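Local coordinates for subtilase cytotoxin, subunit B (Escherichia coli, PDB 3DWA) that forms the homopentameric receptor-binding part of the AB5 subtilase cytotoxin and recognises host-cell glycans, through which the toxin reaches its target cells, at the interface of chains A and B. Numbering follows the deposited sequence. Chains: chain A/B, Subtilase cytotoxin, subunit B.

The four contacts are neighbouring stretches of one subunit boundary in the B-subunit pentamer, with different surfaces of the two copies facing each other. Contact 1 is central, its C-alpha centre about 9 Å from those of contact 2 and contact 3 and about 10 Å from that of contact 4. Contact 2 continues the same strand pairing through A:Ser101, while contact 3 adds A:Trp2 of the N-terminal arm and shares A:Pro112. Contact 4, where helices 57-70 meet, shares B:Thr21 with contact 1 and B:Phe19 with contact 2. Contacts 3 and 4 lie furthest apart, about 17 Å between centres. Repeated around the ring, the head-to-tail pairing closes the pentamer.

Contact 1: the interface of chains A and B. Residues chain A 3, 77, 99-101, 111-112; chain B 20-21.
B:His20 turns its imidazole toward chain A with CG anti to the backbone N (chi1 166°), carrying the ring up to A:Tyr77 at its edge and A:Pro112 on one face. A:Tyr77, whose CG lies beside its own backbone N, meets the CD2-NE2 edge of the imidazole at the CE2/OH rim of its face. The two planes are 63° apart, an edge-to-face meeting in which A:Tyr77 CE2 comes to 3.8 Å from B:His20 CD2. A:Thr3 CG2 packs on the same tyrosine face, toward the rim. One face of the imidazole takes the proline: A:Pro112 CD lies 3.6 Å from B:His20 CE1, a CH-pi contact offset from the ring centre. An unusually short bond of 2.4 Å from the phenol oxygen A:Tyr77 OH to the carbonyl A:Pro112 O, in the carbonyl plane and on a lone pair, links these two neighbours of the imidazole and may help to hold the phenol. Next to the histidine, the backbones pair reciprocally. B:Thr21 N donates to A:Leu100 O at 2.8 Å, nearly along the C=O axis, and A:Leu100 N donates to B:Thr21 O at 2.9 Å. A:Leu100 CB meets the methyl B:Thr21 CG2 more loosely, at 4.1 Å. Strand 96-102 of chain A thus runs antiparallel to strand 14-24 of chain B, carrying beta pairing from one subunit into the next, with the A:Pro112 segment and the N-terminal A:Thr3 flanking the imidazole.

Contact 2: the interface of chains A and B. Residues chain A 101-104, 110; chain B 18-19, 68.
Hydrogen bonds gather on A:Thr102, which faces B:Gln18 and B:Phe19 across the boundary. Its amide N donates to B:Phe19 O at 3.0 Å, continuing the strand pairing. The hydroxyl OG1 sits between the backbone N and the carbonyl carbon (chi1 55°), where it takes the place of a backbone acceptor: B:Phe19 N donates to A:Thr102 OG1 at 2.9 Å in a nearly straight bond. The same hydroxyl donates to the side-chain amide oxygen, A:Thr102 OG1 to B:Gln18 OE1 being 2.8 Å, but it approaches from above the amide, 42° out of the carbonyl plane. It therefore receives one bond and gives another. Within chain A, A:Ser101 OG donates to A:Phe110 O over an unusually short 2.4 Å, which may hold the A:Phe110 backbone beside the strand. Apolar contacts surround the polar ones. B:Gln18 CB lies 3.6 Å from A:Phe110 CG. A bend further out (chi2 -65°) brings OE1 to the threonine hydroxyl and B:Gln18 CD to 3.7 Å from the methyl A:Thr104 CG2, these side chains crossing at about a right angle. The other branch of A:Thr102 points away from the glutamine: CG2 lies 3.8 Å from B:Phe19 CB and 3.9 Å from B:Tyr68 CZ. The site marks the end of strand 96-102, where the chain leaves strand 14-24 of the neighbour and enters a loop braced by the A:Cys103-A:Cys109 disulfide, while B:Tyr68 reaches in from helix 57-70.

Contact 3: the interface of chains A and B. Residues chain A 2, 112; chain B 29, 85, 87-88, 91-92.
A:Trp2 reaches over to B:Phe88 and B:Tyr29 from the N-terminal arm of chain A. From CB, CG stands anti to the backbone N (chi1 175°), sending the indole away from its own backbone and onto chain B. At the pyrrole side, CD1 lies 3.9 Å from B:Tyr29 CE2, which sits at the indole edge. Next, NE1 donates to the phenol oxygen B:Tyr29 OH at 2.9 Å, with the oxygen tilted 18° from the indole plane. Around CE2 one face of the indole is backed by B:Phe88 CD1, offset toward the rim; B:Phe88 CE1 in turn lies over the centre of the B:Tyr29 ring and helps to position the acceptor. On the benzo side, CE3 only loosely approaches B:Tyr85, while A:Trp2 CZ3 touches B:Pro87 CB at 3.7 Å. The far corner, CH2, packs 3.7 Å from B:Phe88 CA and 3.8 Å from B:Ala91 CB at the indole edge. That same methyl also receives A:Pro112, whose CB is 3.7 Å from B:Ala91 CB. By docking its N-terminal arm against helix 86-91 and strand 27-35 of the neighbour, each subunit clasps the next beyond the paired strands, probably steadying the pentamer.

Contact 4: the interface of chains A and B. Residues chain A 59, 62-63, 66; chain B 19, 21, 61, 65.
A:Gln63 leans across to B:Thr21, B:Phe19 and B:Tyr61, and the tight part of the contact lies around it, with 67 Å² of the glutamine buried. Its CG rests 3.6 Å from the methyl B:Thr21 CG2. The exact amide placement is doubtful, because its nitrogen is modelled too close to the phenol oxygen of B:Tyr61. As modelled, the bent chain sets the amide nearly parallel to the B:Phe19 ring (12°) but offset beyond its CE2 rim, A:Gln63 CD 4.0 Å from B:Phe19 CE2, and close to perpendicular (89°) to the B:Tyr61 ring. The looser part lies toward A:Thr59 and A:Asn62, which bury 20 and 22 Å². With chi1 -49° setting OG1 beside the backbone N, A:Thr59 turns CG2 to 4.0 Å from B:Tyr61 CE1. The asparagine amide lies roughly parallel to the phenol ring, A:Asn62 ND2 4.0 Å from B:Tyr61 CE2. Apart from B:Phe19 and B:Thr21, the residues belong to helix 57-70 of either subunit; in B pentamers of this kind such helices line the central pore. One turn along from A:Gln63, A:Tyr66 and B:Leu65 slide past each other in opposite directions, the methyl CD1 of B:Leu65 over the centre of the phenol ring and 3.9 Å from A:Tyr66 CZ.

Contact 1: the interface of chains A and B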
loop_
_atom_site.group_PDB
_atom_site.type_symbol
_atom_site.label_atom_id
_atom_site.label_comp_id
_atom_site.label_asym_id
_atom_site.label_seq_id
_atom_site.Cartn_x
_atom_site.Cartn_y
_atom_site.Cartn_z
ATOM N N THR A 3 0.286 6.199 23.606
ATOM C CA THR A 3 -0.906 6.962 23.173
ATOM C C THR A 3 -1.929 7.286 24.279
ATOM O O THR A 3 -2.398 8.400 24.355
ATOM C CB THR A 3 -1.599 6.253 22.000
ATOM O OG1 THR A 3 -0.630 6.104 20.974
ATOM C CG2 THR A 3 -2.787 7.057 21.460
ATOM N N TYR A 77 -5.602 11.909 18.681
ATOM C CA TYR A 77 -4.784 11.920 19.851
ATOM C C TYR A 77 -3.560 12.702 19.450
ATOM O O TYR A 77 -2.955 12.420 18.388
ATOM C CB TYR A 77 -4.346 10.503 20.184
ATOM C CG TYR A 77 -5.429 9.512 20.662
ATOM C CD1 TYR A 77 -5.600 9.257 22.027
ATOM C CD2 TYR A 77 -6.208 8.795 19.757
ATOM C CE1 TYR A 77 -6.518 8.316 22.486
ATOM C CE2 TYR A 77 -7.162 7.852 20.193
ATOM C CZ TYR A 77 -7.292 7.624 21.560
ATOM O OH TYR A 77 -8.198 6.741 22.009
ATOM N N GLY A 99 -2.066 9.125 17.725
ATOM C CA GLY A 99 -3.024 8.008 17.628
ATOM C C GLY A 99 -4.276 8.464 16.915
ATOM O O GLY A 99 -4.512 9.668 16.813
ATOM N N LEU A 100 -5.062 7.505 16.417
ATOM C CA LEU A 100 -6.378 7.760 15.807
ATOM C C LEU A 100 -7.298 6.636 16.180
ATOM O O LEU A 100 -6.830 5.524 16.360
ATOM C CB LEU A 100 -6.323 7.813 14.255
ATOM C CG LEU A 100 -5.493 8.942 13.630
ATOM C CD1 LEU A 100 -5.040 8.562 12.218
ATOM C CD2 LEU A 100 -6.267 10.227 13.638
ATOM N N SER A 101 -8.595 6.933 16.234
ATOM C CA SER A 101 -9.671 5.939 16.456
ATOM C C SER A 101 -10.900 6.321 15.694
ATOM O O SER A 101 -11.162 7.497 15.498
ATOM C CB SER A 101 -10.126 5.909 17.916
ATOM O OG SER A 101 -9.065 5.471 18.710
ATOM N N GLY A 111 -10.952 3.133 21.944
ATOM C CA GLY A 111 -9.578 3.408 22.303
ATOM C C GLY A 111 -9.439 3.944 23.700
ATOM O O GLY A 111 -10.446 4.100 24.402
ATOM N N PRO A 112 -8.188 4.182 24.140
ATOM C CA PRO A 112 -7.956 4.781 25.452
ATOM C C PRO A 112 -8.375 6.230 25.482
ATOM O O PRO A 112 -8.537 6.871 24.423
ATOM C CB PRO A 112 -6.441 4.680 25.632
ATOM C CG PRO A 112 -5.874 4.580 24.262
ATOM C CD PRO A 112 -6.927 3.857 23.454
ATOM N N HIS B 20 -8.531 1.301 16.045
ATOM C CA HIS B 20 -7.707 2.287 16.756
ATOM C C HIS B 20 -6.252 2.008 16.417
ATOM O O HIS B 20 -5.870 0.865 16.260
ATOM C CB HIS B 20 -7.899 2.177 18.281
ATOM C CG HIS B 20 -6.866 2.910 19.090
ATOM N ND1 HIS B 20 -5.883 2.261 19.816
ATOM C CD2 HIS B 20 -6.653 4.235 19.272
ATOM C CE1 HIS B 20 -5.108 3.158 20.401
ATOM N NE2 HIS B 20 -5.552 4.365 20.086
ATOM N N THR B 21 -5.446 3.054 16.337
ATOM C CA THR B 21 -4.037 2.920 16.087
ATOM C C THR B 21 -3.321 3.867 17.030
ATOM O O THR B 21 -3.788 4.995 17.266
ATOM C CB THR B 21 -3.750 3.231 14.599
ATOM O OG1 THR B 21 -2.620 2.493 14.145
ATOM C CG2 THR B 21 -3.632 4.735 14.280
#

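Contact 2: the interface of chains A and B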
loop_
_atom_site.group_PDB
_atom_site.type_symbol
_atom_site.label_atom_id
_atom_site.label_comp_id
_atom_site.label_asym_id
_atom_site.label_seq_id
_atom_site.Cartn_x
_atom_site.Cartn_y
_atom_site.Cartn_z
ATOM N N SER A 101 -8.595 6.933 16.234
ATOM C CA SER A 101 -9.671 5.939 16.456
ATOM C C SER A 101 -10.900 6.321 15.694
ATOM O O SER A 101 -11.162 7.497 15.498
ATOM C CB SER A 101 -10.126 5.909 17.916
ATOM O OG SER A 101 -9.065 5.471 18.710
ATOM N N THR A 102 -11.662 5.303 15.303
ATOM C CA THR A 102 -13.026 5.461 14.827
ATOM C C THR A 102 -13.902 5.814 16.081
ATOM O O THR A 102 -13.495 5.596 17.217
ATOM C CB THR A 102 -13.500 4.111 14.205
ATOM O OG1 THR A 102 -13.335 3.097 15.175
ATOM C CG2 THR A 102 -12.618 3.695 13.014
ATOM N N CYS A 103 -15.070 6.404 15.850
ATOM C CA CYS A 103 -15.964 6.863 16.909
ATOM C C CYS A 103 -17.340 6.309 16.676
ATOM O O CYS A 103 -17.755 6.120 15.521
ATOM C CB CYS A 103 -16.088 8.402 16.935
ATOM S SG CYS A 103 -14.551 9.230 17.359
ATOM N N THR A 104 -18.064 6.101 17.774
ATOM C CA THR A 104 -19.488 5.720 17.658
ATOM C C THR A 104 -20.403 6.947 17.868
ATOM O O THR A 104 -21.472 7.057 17.238
ATOM C CB THR A 104 -19.868 4.558 18.587
ATOM O OG1 THR A 104 -19.442 4.849 19.906
ATOM C CG2 THR A 104 -19.215 3.280 18.151
ATOM N N PHE A 110 -13.520 4.458 19.955
ATOM C CA PHE A 110 -12.842 3.251 20.382
ATOM C C PHE A 110 -11.404 3.592 20.795
ATOM O O PHE A 110 -10.699 4.299 20.078
ATOM C CB PHE A 110 -12.893 2.233 19.237
ATOM C CG PHE A 110 -12.191 0.919 19.532
ATOM C CD1 PHE A 110 -12.614 0.105 20.588
ATOM C CD2 PHE A 110 -11.146 0.484 18.726
ATOM C CE1 PHE A 110 -11.978 -1.098 20.865
ATOM C CE2 PHE A 110 -10.515 -0.712 18.967
ATOM C CZ PHE A 110 -10.898 -1.506 20.051
ATOM N N GLN B 18 -14.798 -1.321 14.669
ATOM C CA GLN B 18 -13.999 -0.192 15.209
ATOM C C GLN B 18 -12.513 -0.447 14.986
ATOM O O GLN B 18 -12.059 -1.591 14.954
ATOM C CB GLN B 18 -14.227 0.063 16.721
ATOM C CG GLN B 18 -15.701 0.279 17.189
ATOM C CD GLN B 18 -16.333 1.545 16.627
ATOM O OE1 GLN B 18 -15.696 2.614 16.537
ATOM N NE2 GLN B 18 -17.586 1.424 16.213
ATOM N N PHE B 19 -11.764 0.637 14.867
ATOM C CA PHE B 19 -10.338 0.572 14.516
ATOM C C PHE B 19 -9.592 1.660 15.332
ATOM O O PHE B 19 -10.030 2.784 15.367
ATOM C CB PHE B 19 -10.197 0.821 13.018
ATOM C CG PHE B 19 -9.079 0.051 12.386
ATOM C CD1 PHE B 19 -9.356 -1.068 11.628
ATOM C CD2 PHE B 19 -7.749 0.457 12.554
ATOM C CE1 PHE B 19 -8.316 -1.803 11.035
ATOM C CE2 PHE B 19 -6.710 -0.245 11.958
ATOM C CZ PHE B 19 -6.993 -1.378 11.195
ATOM N N TYR B 68 -12.447 -4.190 7.569
ATOM C CA TYR B 68 -13.191 -3.046 8.102
ATOM C C TYR B 68 -13.944 -2.295 6.978
ATOM O O TYR B 68 -15.115 -1.865 7.160
ATOM C CB TYR B 68 -12.264 -2.080 8.850
ATOM C CG TYR B 68 -12.949 -0.804 9.315
ATOM C CD1 TYR B 68 -13.838 -0.812 10.419
ATOM C CD2 TYR B 68 -12.693 0.419 8.683
ATOM C CE1 TYR B 68 -14.473 0.361 10.858
ATOM C CE2 TYR B 68 -13.335 1.592 9.119
ATOM C CZ TYR B 68 -14.235 1.542 10.208
ATOM O OH TYR B 68 -14.873 2.704 10.623
#

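Contact 3: the interface of chains A and B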
loop_
_atom_site.group_PDB
_atom_site.type_symbol
_atom_site.label_atom_id
_atom_site.label_comp_id
_atom_site.label_asym_id
_atom_site.label_seq_id
_atom_site.Cartn_x
_atom_site.Cartn_y
_atom_site.Cartn_z
ATOM N N TRP A 2 3.041 6.189 25.808
ATOM C CA TRP A 2 1.886 5.442 25.258
ATOM C C TRP A 2 0.875 6.452 24.778
ATOM O O TRP A 2 0.634 7.449 25.456
ATOM C CB TRP A 2 1.191 4.542 26.310
ATOM C CG TRP A 2 -0.101 3.832 25.791
ATOM C CD1 TRP A 2 -0.332 3.333 24.513
ATOM C CD2 TRP A 2 -1.288 3.537 26.546
ATOM N NE1 TRP A 2 -1.594 2.784 24.442
ATOM C CE2 TRP A 2 -2.194 2.874 25.670
ATOM C CE3 TRP A 2 -1.671 3.752 27.885
ATOM C CZ2 TRP A 2 -3.469 2.444 26.088
ATOM C CZ3 TRP A 2 -2.928 3.333 28.291
ATOM C CH2 TRP A 2 -3.815 2.684 27.397
ATOM N N PRO A 112 -8.188 4.182 24.140
ATOM C CA PRO A 112 -7.956 4.781 25.452
ATOM C C PRO A 112 -8.375 6.230 25.482
ATOM O O PRO A 112 -8.537 6.871 24.423
ATOM C CB PRO A 112 -6.441 4.680 25.632
ATOM C CG PRO A 112 -5.874 4.580 24.262
ATOM C CD PRO A 112 -6.927 3.857 23.454
ATOM N N TYR B 29 1.119 0.094 17.200
ATOM C CA TYR B 29 0.124 -1.007 17.326
ATOM C C TYR B 29 -1.221 -0.573 16.735
ATOM O O TYR B 29 -1.430 0.613 16.469
ATOM C CB TYR B 29 -0.093 -1.447 18.808
ATOM C CG TYR B 29 -0.848 -0.413 19.613
ATOM C CD1 TYR B 29 -2.265 -0.397 19.657
ATOM C CD2 TYR B 29 -0.164 0.523 20.331
ATOM C CE1 TYR B 29 -2.946 0.582 20.372
ATOM C CE2 TYR B 29 -0.812 1.490 21.056
ATOM C CZ TYR B 29 -2.210 1.503 21.086
ATOM O OH TYR B 29 -2.821 2.489 21.795
ATOM N N TYR B 85 0.817 -4.698 30.106
ATOM C CA TYR B 85 0.749 -3.355 30.699
ATOM C C TYR B 85 -0.710 -3.094 31.118
ATOM O O TYR B 85 -1.582 -3.013 30.265
ATOM C CB TYR B 85 1.284 -2.297 29.707
ATOM C CG TYR B 85 1.406 -0.887 30.263
ATOM C CD1 TYR B 85 2.230 -0.611 31.359
ATOM C CD2 TYR B 85 0.688 0.174 29.684
ATOM C CE1 TYR B 85 2.331 0.690 31.873
ATOM C CE2 TYR B 85 0.776 1.470 30.179
ATOM C CZ TYR B 85 1.594 1.725 31.279
ATOM O OH TYR B 85 1.667 3.008 31.770
ATOM N N PRO B 87 -2.699 -0.455 32.329
ATOM C CA PRO B 87 -3.496 0.570 31.655
ATOM C C PRO B 87 -3.877 0.199 30.201
ATOM O O PRO B 87 -4.972 0.487 29.751
ATOM C CB PRO B 87 -2.574 1.807 31.688
ATOM C CG PRO B 87 -1.661 1.568 32.844
ATOM C CD PRO B 87 -1.425 0.098 32.841
ATOM N N PHE B 88 -2.965 -0.424 29.475
ATOM C CA PHE B 88 -3.237 -0.856 28.104
ATOM C C PHE B 88 -4.321 -1.938 28.072
ATOM O O PHE B 88 -5.255 -1.878 27.255
ATOM C CB PHE B 88 -1.963 -1.358 27.462
ATOM C CG PHE B 88 -2.100 -1.703 26.007
ATOM C CD1 PHE B 88 -1.636 -0.830 25.048
ATOM C CD2 PHE B 88 -2.666 -2.934 25.592
ATOM C CE1 PHE B 88 -1.742 -1.153 23.688
ATOM C CE2 PHE B 88 -2.750 -3.262 24.225
ATOM C CZ PHE B 88 -2.279 -2.348 23.277
ATOM N N ALA B 91 -7.924 -0.248 28.960
ATOM C CA ALA B 91 -8.450 0.541 27.865
ATOM C C ALA B 91 -8.827 -0.311 26.658
ATOM O O ALA B 91 -9.833 -0.051 25.987
ATOM C CB ALA B 91 -7.428 1.613 27.474
ATOM N N LEU B 92 -8.005 -1.316 26.380
ATOM C CA LEU B 92 -8.061 -2.057 25.123
ATOM C C LEU B 92 -8.313 -3.533 25.389
ATOM O O LEU B 92 -9.444 -3.922 25.616
ATOM C CB LEU B 92 -6.777 -1.822 24.289
ATOM C CG LEU B 92 -6.591 -0.387 23.779
ATOM C CD1 LEU B 92 -5.169 -0.204 23.194
ATOM C CD2 LEU B 92 -7.665 -0.061 22.728
#

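Contact 4: the interface of chains A and B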
loop_
_atom_site.group_PDB
_atom_site.type_symbol
_atom_site.label_atom_id
_atom_site.label_comp_id
_atom_site.label_asym_id
_atom_site.label_seq_id
_atom_site.Cartn_x
_atom_site.Cartn_y
_atom_site.Cartn_z
ATOM N N THR A 59 1.953 3.995 9.864
ATOM C CA THR A 59 0.592 3.582 10.239
ATOM C C THR A 59 -0.364 4.769 10.261
ATOM O O THR A 59 -1.466 4.699 9.745
ATOM C CB THR A 59 0.605 2.914 11.636
ATOM O OG1 THR A 59 1.637 1.925 11.686
ATOM C CG2 THR A 59 -0.745 2.286 11.983
ATOM N N ASN A 62 -1.185 6.210 6.703
ATOM C CA ASN A 62 -2.160 5.294 6.111
ATOM C C ASN A 62 -3.554 5.546 6.700
ATOM O O ASN A 62 -4.474 5.846 5.951
ATOM C CB ASN A 62 -1.740 3.808 6.295
ATOM C CG ASN A 62 -0.495 3.410 5.474
ATOM O OD1 ASN A 62 -0.088 4.089 4.499
ATOM N ND2 ASN A 62 0.109 2.261 5.850
ATOM N N GLN A 63 -3.660 5.489 8.037
ATOM C CA GLN A 63 -4.912 5.671 8.755
ATOM C C GLN A 63 -5.491 7.042 8.455
ATOM O O GLN A 63 -6.667 7.148 8.131
ATOM C CB GLN A 63 -4.732 5.554 10.276
ATOM C CG GLN A 63 -5.006 4.264 10.970
ATOM C CD GLN A 63 -6.012 3.331 10.299
ATOM O OE1 GLN A 63 -7.222 3.554 10.277
ATOM N NE2 GLN A 63 -5.502 2.266 9.789
ATOM N N TYR A 66 -6.731 7.412 4.893
ATOM C CA TYR A 66 -7.965 6.603 4.908
ATOM C C TYR A 66 -9.158 7.414 5.474
ATOM O O TYR A 66 -10.210 7.566 4.806
ATOM C CB TYR A 66 -7.747 5.315 5.708
ATOM C CG TYR A 66 -8.965 4.398 5.718
ATOM C CD1 TYR A 66 -9.145 3.464 4.702
ATOM C CD2 TYR A 66 -9.954 4.495 6.713
ATOM C CE1 TYR A 66 -10.227 2.632 4.681
ATOM C CE2 TYR A 66 -11.072 3.630 6.695
ATOM C CZ TYR A 66 -11.189 2.712 5.665
ATOM O OH TYR A 66 -12.271 1.859 5.574
ATOM N N PHE B 19 -11.764 0.637 14.867
ATOM C CA PHE B 19 -10.338 0.572 14.516
ATOM C C PHE B 19 -9.592 1.660 15.332
ATOM O O PHE B 19 -10.030 2.784 15.367
ATOM C CB PHE B 19 -10.197 0.821 13.018
ATOM C CG PHE B 19 -9.079 0.051 12.386
ATOM C CD1 PHE B 19 -9.356 -1.068 11.628
ATOM C CD2 PHE B 19 -7.749 0.457 12.554
ATOM C CE1 PHE B 19 -8.316 -1.803 11.035
ATOM C CE2 PHE B 19 -6.710 -0.245 11.958
ATOM C CZ PHE B 19 -6.993 -1.378 11.195
ATOM N N THR B 21 -5.446 3.054 16.337
ATOM C CA THR B 21 -4.037 2.920 16.087
ATOM C C THR B 21 -3.321 3.867 17.030
ATOM O O THR B 21 -3.788 4.995 17.266
ATOM C CB THR B 21 -3.750 3.231 14.599
ATOM O OG1 THR B 21 -2.620 2.493 14.145
ATOM C CG2 THR B 21 -3.632 4.735 14.280
ATOM N N TYR B 61 -2.430 -5.675 9.759
ATOM C CA TYR B 61 -2.890 -4.318 9.612
ATOM C C TYR B 61 -3.637 -4.086 8.290
ATOM O O TYR B 61 -4.728 -3.540 8.305
ATOM C CB TYR B 61 -1.751 -3.308 9.767
ATOM C CG TYR B 61 -2.236 -1.919 9.450
ATOM C CD1 TYR B 61 -2.991 -1.223 10.350
ATOM C CD2 TYR B 61 -1.990 -1.337 8.194
ATOM C CE1 TYR B 61 -3.480 0.037 10.058
ATOM C CE2 TYR B 61 -2.463 -0.067 7.879
ATOM C CZ TYR B 61 -3.206 0.613 8.843
ATOM O OH TYR B 61 -3.673 1.870 8.597
ATOM N N LEU B 65 -7.760 -3.661 8.024
ATOM C CA LEU B 65 -8.270 -2.437 7.432
ATOM C C LEU B 65 -9.111 -2.704 6.188
ATOM O O LEU B 65 -10.199 -2.079 6.012
ATOM C CB LEU B 65 -7.160 -1.386 7.183
ATOM C CG LEU B 65 -7.663 -0.018 6.659
ATOM C CD1 LEU B 65 -8.592 0.677 7.686
ATOM C CD2 LEU B 65 -6.549 0.995 6.231
#